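Local coordinates for protein succinate-semialdehyde dehydrogenase (NAD(P)(+)) (Marinobacter aquaeolei, PDB 3RH9) that probably oxidises succinate semialdehyde to succinate, using NAD+ or NADP+ as the electron acceptor, at residues A[93-98]-A[104-109]; A[159-164]-A[187-192]. All blocks are in the same frame, centred on the assembly; numbering follows the deposited sequence.

Overall arrangement
Following the chain from the N terminus, interaction 1 comes first: helix 88-99 turns back through a short connection, and its 93-98 portion packs on 104-109 of the long helix 103-123. That loop is closed before interaction 2 opens, so the two contacts neither nest nor cross. Interaction 2 spans strand 178-181 and most of helix 162-174, bringing the turn at 159-164 against the start of helix 188-197. Their centres lie about 10 Å apart, and two carboxylates of interaction 1, those of Glu-98 and Glu-109, reach across to interaction 2. Together they tie the helical pair 88-99 and 103-123 to helices flanking the sheet that contains strands 151-154 and 178-181.

Interaction 1 (A[93-98]-A[104-109]); sequences RILCME and KEAQGE
Leu-95 lies over the methyl of Ala-106 and reaches on to the carboxylate of Glu-109, joining helix 88-99 to helix 103-123 without any hydrogen bond between the two segments. Its CB sits 4.0 Å from Ala-106 CB. With CG anti to the backbone N (chi1 -158°), both methyls are carried toward Glu-109, and Leu-95 CD1 comes 3.6 Å from Glu-109 OE1. The two side chains cross at about a right angle, the glutamate running extended from its own helix. Cys-96 adds a looser touch, nearest through its backbone N, 4.1 Å from Ala-106 CB. The small alanine lets the axes approach to 8.2 Å, at an angle of 126° between their N-to-C directions, an oblique helical hairpin. Replacing Leu-95 by an alanine is likely to open a gap beside Ala-106 and leave the Glu-109 carboxylate without the methyls that pack against it. The polar partners of that carboxylate lie elsewhere: OE1 forms a salt bridge with Lys-101, and OE2 accepts hydrogen bonds from the backbone N atoms of Ile-161 and Gly-162. These three donors would probably hold the charge of the buried acid, while the leucine methyls border OE1 without satisfying it.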
ATOM      1  N   ARG A  93      19.721  18.596 -22.694  1.00 22.47           N
ATOM      2  CA  ARG A  93      19.319  19.483 -23.790  1.00 23.52           C
ATOM      3  C   ARG A  93      17.873  19.242 -24.158  1.00 22.30           C
ATOM      4  O   ARG A  93      17.052  20.161 -24.136  1.00 22.80           O
ATOM      5  CB  ARG A  93      20.195  19.291 -25.025  1.00 23.27           C
ATOM      6  CG  ARG A  93      20.121  20.458 -25.992  1.00 27.40           C
ATOM      7  CD  ARG A  93      21.005  20.258 -27.215  1.00 27.72           C
ATOM      8  NE  ARG A  93      20.612  19.079 -27.990  1.00 25.61           N
ATOM      9  CZ  ARG A  93      19.980  19.115 -29.160  1.00 24.32           C
ATOM     10  NH1 ARG A  93      19.675  20.280 -29.712  1.00 27.66           N
ATOM     11  NH2 ARG A  93      19.665  17.986 -29.783  1.00 22.61           N
ATOM     12  N   ILE A  94      17.573  17.996 -24.496  1.00 20.73           N
ATOM     13  CA  ILE A  94      16.215  17.593 -24.832  1.00 20.02           C
ATOM     14  C   ILE A  94      15.229  17.898 -23.697  1.00 20.07           C
ATOM     15  O   ILE A  94      14.075  18.254 -23.934  1.00 20.43           O
ATOM     16  CB  ILE A  94      16.169  16.094 -25.186  1.00 19.35           C
ATOM     17  CG1 ILE A  94      17.054  15.824 -26.405  1.00 21.04           C
ATOM     18  CG2 ILE A  94      14.752  15.649 -25.457  1.00 18.53           C
ATOM     19  CD1 ILE A  94      17.602  14.420 -26.474  1.00 21.32           C
ATOM     20  N   LEU A  95      15.684  17.761 -22.461  1.00 19.03           N
ATOM     21  CA  LEU A  95      14.821  18.024 -21.335  1.00 19.39           C
ATOM     22  C   LEU A  95      14.468  19.507 -21.347  1.00 20.83           C
ATOM     23  O   LEU A  95      13.297  19.901 -21.283  1.00 19.38           O
ATOM     24  CB  LEU A  95      15.534  17.660 -20.040  1.00 19.89           C
ATOM     25  CG  LEU A  95      14.622  17.382 -18.849  1.00 19.70           C
ATOM     26  CD1 LEU A  95      15.295  16.448 -17.864  1.00 19.42           C
ATOM     27  CD2 LEU A  95      14.195  18.676 -18.169  1.00 19.14           C
ATOM     28  N   CYS A  96      15.505  20.323 -21.450  1.00 20.65           N
ATOM     29  CA  CYS A  96      15.360  21.762 -21.448  1.00 20.49           C
ATOM     30  C   CYS A  96      14.332  22.230 -22.472  1.00 22.60           C
ATOM     31  O   CYS A  96      13.456  23.057 -22.176  1.00 21.07           O
ATOM     32  CB  CYS A  96      16.704  22.404 -21.759  1.00 21.77           C
ATOM     33  SG  CYS A  96      16.626  24.181 -21.885  1.00 23.99           S
HETATM   34  N   MSE A  97      14.440  21.706 -23.685  1.00 22.13           N
HETATM   35  CA  MSE A  97      13.637  22.235 -24.768  1.00 22.62           C
HETATM   36  C   MSE A  97      12.169  21.877 -24.665  1.00 21.14           C
HETATM   37  O   MSE A  97      11.319  22.660 -25.085  1.00 20.70           O
HETATM   38  CB  MSE A  97      14.198  21.822 -26.118  1.00 25.50           C
HETATM   39  CG  MSE A  97      15.389  22.669 -26.523  1.00 31.64           C
HETATM   40 SE   MSE A  97      16.451  21.845 -27.935  1.00 74.34          SE
HETATM   41  CE  MSE A  97      17.786  23.275 -28.180  1.00 42.97           C
ATOM     42  N   GLU A  98      11.862  20.711 -24.106  1.00 20.01           N
ATOM     43  CA  GLU A  98      10.468  20.275 -24.048  1.00 19.82           C
ATOM     44  C   GLU A  98       9.761  20.698 -22.755  1.00 17.23           C
ATOM     45  O   GLU A  98       8.553  20.902 -22.742  1.00 16.54           O
ATOM     46  CB  GLU A  98      10.350  18.763 -24.280  1.00 18.12           C
ATOM     47  CG  GLU A  98      10.935  17.925 -23.178  1.00 18.37           C
ATOM     48  CD  GLU A  98      10.798  16.432 -23.453  1.00 19.83           C
ATOM     49  OE1 GLU A  98      10.107  16.061 -24.435  1.00 19.83           O
ATOM     50  OE2 GLU A  98      11.379  15.629 -22.689  1.00 18.19           O
ATOM     51  N   LYS A 104      21.361  23.862 -17.599  1.00 24.66           N
ATOM     52  CA  LYS A 104      21.993  23.512 -16.324  1.00 25.72           C
ATOM     53  C   LYS A 104      21.087  22.680 -15.414  1.00 23.82           C
ATOM     54  O   LYS A 104      21.358  21.509 -15.163  1.00 24.06           O
ATOM     55  CB  LYS A 104      22.392  24.774 -15.564  1.00 29.62           C
ATOM     56  CG  LYS A 104      23.707  25.380 -15.979  1.00 34.48           C
ATOM     57  CD  LYS A 104      24.100  26.466 -14.984  1.00 39.90           C
ATOM     58  CE  LYS A 104      24.322  25.882 -13.597  1.00 41.16           C
ATOM     59  NZ  LYS A 104      25.607  25.111 -13.516  1.00 46.02           N
ATOM     60  N   GLU A 105      20.027  23.295 -14.900  1.00 21.53           N
ATOM     61  CA  GLU A 105      19.080  22.572 -14.058  1.00 22.24           C
ATOM     62  C   GLU A 105      18.764  21.208 -14.682  1.00 20.93           C
ATOM     63  O   GLU A 105      18.777  20.187 -13.998  1.00 18.67           O
ATOM     64  CB  GLU A 105      17.796  23.390 -13.834  1.00 23.10           C
ATOM     65  CG  GLU A 105      16.923  22.923 -12.656  1.00 23.70           C
ATOM     66  CD  GLU A 105      15.675  23.797 -12.403  1.00 24.23           C
ATOM     67  OE1 GLU A 105      15.462  24.812 -13.094  1.00 23.67           O
ATOM     68  OE2 GLU A 105      14.895  23.461 -11.493  1.00 26.45           O
ATOM     69  N   ALA A 106      18.502  21.190 -15.985  1.00 20.52           N
ATOM     70  CA  ALA A 106      18.167  19.944 -16.653  1.00 20.40           C
ATOM     71  C   ALA A 106      19.269  18.912 -16.433  1.00 20.85           C
ATOM     72  O   ALA A 106      19.007  17.782 -16.044  1.00 19.45           O
ATOM     73  CB  ALA A 106      17.927  20.169 -18.139  1.00 19.95           C
ATOM     74  N   GLN A 107      20.511  19.315 -16.673  1.00 22.25           N
ATOM     75  CA  GLN A 107      21.627  18.395 -16.571  1.00 20.65           C
ATOM     76  C   GLN A 107      21.719  17.853 -15.172  1.00 19.29           C
ATOM     77  O   GLN A 107      21.931  16.661 -14.976  1.00 20.14           O
ATOM     78  CB  GLN A 107      22.928  19.079 -16.969  1.00 21.98           C
ATOM     79  CG  GLN A 107      23.017  19.339 -18.461  1.00 23.90           C
ATOM     80  CD  GLN A 107      24.296  20.042 -18.846  1.00 24.85           C
ATOM     81  OE1 GLN A 107      25.273  20.018 -18.105  1.00 27.26           O
ATOM     82  NE2 GLN A 107      24.295  20.677 -20.005  1.00 25.82           N
ATOM     83  N   GLY A 108      21.554  18.736 -14.199  1.00 18.81           N
ATOM     84  CA  GLY A 108      21.563  18.337 -12.811  1.00 16.90           C
ATOM     85  C   GLY A 108      20.505  17.298 -12.504  1.00 18.58           C
ATOM     86  O   GLY A 108      20.708  16.471 -11.609  1.00 19.45           O
ATOM     87  N   GLU A 109      19.381  17.340 -13.228  1.00 18.11           N
ATOM     88  CA  GLU A 109      18.289  16.394 -13.002  1.00 17.88           C
ATOM     89  C   GLU A 109      18.712  15.013 -13.462  1.00 18.60           C
ATOM     90  O   GLU A 109      18.329  13.994 -12.877  1.00 18.27           O
ATOM     91  CB  GLU A 109      16.987  16.803 -13.709  1.00 18.74           C
ATOM     92  CG  GLU A 109      15.834  15.781 -13.473  1.00 20.39           C
ATOM     93  CD  GLU A 109      14.522  16.114 -14.202  1.00 22.38           C
ATOM     94  OE1 GLU A 109      14.296  17.299 -14.530  1.00 22.94           O
ATOM     95  OE2 GLU A 109      13.702  15.191 -14.441  1.00 21.44           O
TER

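Interaction 2 (A[159-164]-A[187-192]); sequences FPIGMI and PLTMIA
Thr-189 leads the contact, its CB lying 3.7 Å from Pro-160 CB, where the proline of the turn before helix 162-174 meets the first turns of helix 188-197. From CB the side chain divides. OG1 also passes 3.7 Å from Pro-160 CB, but its hydrogen bond is made to Glu-98 OE2 on helix 88-99. A chi1 of -68° sets OG1 beside the backbone N and leaves CG2 anti to it, facing Ile-161; this methyl touches Ile-161 CD1 at 3.7 Å and CB at 3.8 Å, both within reach because the isoleucine arm bends at CG1. The two side chains cross at about a right angle. CB, CG2 and the flank of OG1 thus all pack on the turn. Met-190, a selenomethionine, makes a separate apolar contact: its chain bends at chi2 and chi3, bringing CE to 3.7 Å from Ile-164 CG1. All five touching residues are buried. Strands 151-154, 178-181 and 207-209 are parallel neighbours in one sheet, and helices 162-174 and 188-197 connect them in successive beta-alpha-beta crossovers, consistent with the Rossmann-like cofactor domain of aldehyde dehydrogenases. The contact joins the starts of these two helices, with helices 88-99 and 103-123 packed on it through Leu-95 and Ala-113, and strand 39-44 beyond Leu-188.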
ATOM      1  N   PHE A 159       9.210  16.108 -13.828  1.00 19.88           N
ATOM      2  CA  PHE A 159      10.583  15.614 -13.883  1.00 20.85           C
ATOM      3  C   PHE A 159      10.699  14.537 -14.936  1.00 20.72           C
ATOM      4  O   PHE A 159      10.595  13.349 -14.634  1.00 20.70           O
ATOM      5  CB  PHE A 159      11.037  15.089 -12.527  1.00 21.76           C
ATOM      6  CG  PHE A 159      11.312  16.166 -11.534  1.00 21.49           C
ATOM      7  CD1 PHE A 159      10.383  16.480 -10.562  1.00 21.74           C
ATOM      8  CD2 PHE A 159      12.501  16.879 -11.583  1.00 23.72           C
ATOM      9  CE1 PHE A 159      10.631  17.488  -9.642  1.00 23.63           C
ATOM     10  CE2 PHE A 159      12.760  17.892 -10.665  1.00 26.00           C
ATOM     11  CZ  PHE A 159      11.816  18.194  -9.688  1.00 23.91           C
ATOM     12  N   PRO A 160      10.900  14.958 -16.188  1.00 20.48           N
ATOM     13  CA  PRO A 160      10.908  14.022 -17.319  1.00 19.96           C
ATOM     14  C   PRO A 160      11.947  12.900 -17.165  1.00 19.04           C
ATOM     15  O   PRO A 160      11.735  11.821 -17.712  1.00 20.88           O
ATOM     16  CB  PRO A 160      11.220  14.925 -18.517  1.00 20.07           C
ATOM     17  CG  PRO A 160      10.781  16.299 -18.076  1.00 19.03           C
ATOM     18  CD  PRO A 160      11.107  16.350 -16.615  1.00 18.74           C
ATOM     19  N   ILE A 161      13.034  13.133 -16.433  1.00 18.99           N
ATOM     20  CA  ILE A 161      13.977  12.052 -16.151  1.00 18.46           C
ATOM     21  C   ILE A 161      14.060  11.648 -14.676  1.00 17.12           C
ATOM     22  O   ILE A 161      14.340  10.512 -14.369  1.00 17.17           O
ATOM     23  CB  ILE A 161      15.394  12.333 -16.690  1.00 17.38           C
ATOM     24  CG1 ILE A 161      16.084  11.017 -17.048  1.00 18.45           C
ATOM     25  CG2 ILE A 161      16.227  13.082 -15.683  1.00 17.48           C
ATOM     26  CD1 ILE A 161      15.404  10.223 -18.157  1.00 16.73           C
ATOM     27  N   GLY A 162      13.823  12.574 -13.764  1.00 18.01           N
ATOM     28  CA  GLY A 162      13.913  12.258 -12.347  1.00 19.20           C
ATOM     29  C   GLY A 162      12.858  11.273 -11.860  1.00 19.45           C
ATOM     30  O   GLY A 162      13.178  10.289 -11.187  1.00 16.97           O
HETATM   31  N   MSE A 163      11.597  11.540 -12.197  1.00 18.68           N
HETATM   32  CA  MSE A 163      10.507  10.662 -11.800  1.00 19.59           C
HETATM   33  C   MSE A 163      10.786   9.222 -12.199  1.00 18.63           C
HETATM   34  O   MSE A 163      10.911   8.346 -11.343  1.00 18.18           O
HETATM   35  CB  MSE A 163       9.175  11.110 -12.411  1.00 21.13           C
HETATM   36  CG  MSE A 163       8.634  12.396 -11.834  1.00 24.42           C
HETATM   37 SE   MSE A 163       8.884  12.459  -9.891  1.00 64.24          SE
HETATM   38  CE  MSE A 163       7.995  14.190  -9.584  1.00 27.96           C
ATOM     39  N   ILE A 164      10.880   8.976 -13.502  1.00 17.35           N
ATOM     40  CA  ILE A 164      11.039   7.620 -13.983  1.00 16.35           C
ATOM     41  C   ILE A 164      12.210   6.911 -13.295  1.00 15.70           C
ATOM     42  O   ILE A 164      12.157   5.707 -13.071  1.00 14.50           O
ATOM     43  CB  ILE A 164      11.225   7.583 -15.498  1.00 16.92           C
ATOM     44  CG1 ILE A 164      11.030   6.152 -16.008  1.00 16.83           C
ATOM     45  CG2 ILE A 164      12.597   8.119 -15.860  1.00 16.68           C
ATOM     46  CD1 ILE A 164       9.796   5.455 -15.450  1.00 15.89           C
ATOM     47  N   PRO A 187       7.800  13.627 -23.809  1.00 17.26           N
ATOM     48  CA  PRO A 187       8.114  12.258 -24.215  1.00 17.26           C
ATOM     49  C   PRO A 187       9.567  12.107 -24.673  1.00 18.08           C
ATOM     50  O   PRO A 187      10.100  11.004 -24.662  1.00 19.49           O
ATOM     51  CB  PRO A 187       7.197  12.034 -25.413  1.00 17.62           C
ATOM     52  CG  PRO A 187       6.558  13.357 -25.716  1.00 18.15           C
ATOM     53  CD  PRO A 187       7.236  14.397 -24.925  1.00 17.30           C
ATOM     54  N   LEU A 188      10.202  13.201 -25.071  1.00 17.52           N
ATOM     55  CA  LEU A 188      11.492  13.105 -25.742  1.00 19.28           C
ATOM     56  C   LEU A 188      12.617  12.741 -24.787  1.00 19.77           C
ATOM     57  O   LEU A 188      13.607  12.117 -25.182  1.00 20.00           O
ATOM     58  CB  LEU A 188      11.830  14.401 -26.490  1.00 19.01           C
ATOM     59  CG  LEU A 188      10.710  14.999 -27.347  1.00 18.78           C
ATOM     60  CD1 LEU A 188      11.102  16.392 -27.793  1.00 17.87           C
ATOM     61  CD2 LEU A 188      10.347  14.094 -28.529  1.00 17.86           C
ATOM     62  N   THR A 189      12.482  13.144 -23.533  1.00 19.01           N
ATOM     63  CA  THR A 189      13.505  12.815 -22.569  1.00 18.78           C
ATOM     64  C   THR A 189      13.408  11.316 -22.401  1.00 19.16           C
ATOM     65  O   THR A 189      14.414  10.629 -22.261  1.00 17.83           O
ATOM     66  CB  THR A 189      13.304  13.557 -21.239  1.00 17.82           C
ATOM     67  OG1 THR A 189      13.542  14.946 -21.451  1.00 21.27           O
ATOM     68  CG2 THR A 189      14.281  13.084 -20.198  1.00 17.96           C
HETATM   69  N   MSE A 190      12.178  10.813 -22.446  1.00 19.17           N
HETATM   70  CA  MSE A 190      11.942   9.395 -22.263  1.00 19.63           C
HETATM   71  C   MSE A 190      12.545   8.623 -23.430  1.00 20.11           C
HETATM   72  O   MSE A 190      13.225   7.604 -23.247  1.00 18.81           O
HETATM   73  CB  MSE A 190      10.445   9.099 -22.133  1.00 19.03           C
HETATM   74  CG  MSE A 190      10.170   7.734 -21.520  1.00 20.09           C
HETATM   75 SE   MSE A 190      11.011   7.632 -19.748  1.00 39.18          SE
HETATM   76  CE  MSE A 190      11.445   5.761 -19.708  1.00 24.26           C
ATOM     77  N   ILE A 191      12.294   9.114 -24.634  1.00 18.96           N
ATOM     78  CA  ILE A 191      12.847   8.467 -25.801  1.00 21.05           C
ATOM     79  C   ILE A 191      14.374   8.420 -25.701  1.00 20.83           C
ATOM     80  O   ILE A 191      14.986   7.382 -25.952  1.00 20.52           O
ATOM     81  CB  ILE A 191      12.360   9.127 -27.101  1.00 20.07           C
ATOM     82  CG1 ILE A 191      10.857   8.909 -27.242  1.00 19.58           C
ATOM     83  CG2 ILE A 191      13.066   8.520 -28.292  1.00 20.27           C
ATOM     84  CD1 ILE A 191      10.260   9.580 -28.424  1.00 20.81           C
ATOM     85  N   ALA A 192      14.976   9.535 -25.293  1.00 20.03           N
ATOM     86  CA  ALA A 192      16.428   9.621 -25.143  1.00 20.22           C
ATOM     87  C   ALA A 192      16.955   8.596 -24.147  1.00 20.24           C
ATOM     88  O   ALA A 192      17.942   7.902 -24.406  1.00 21.88           O
ATOM     89  CB  ALA A 192      16.836  11.022 -24.724  1.00 20.28           C
TER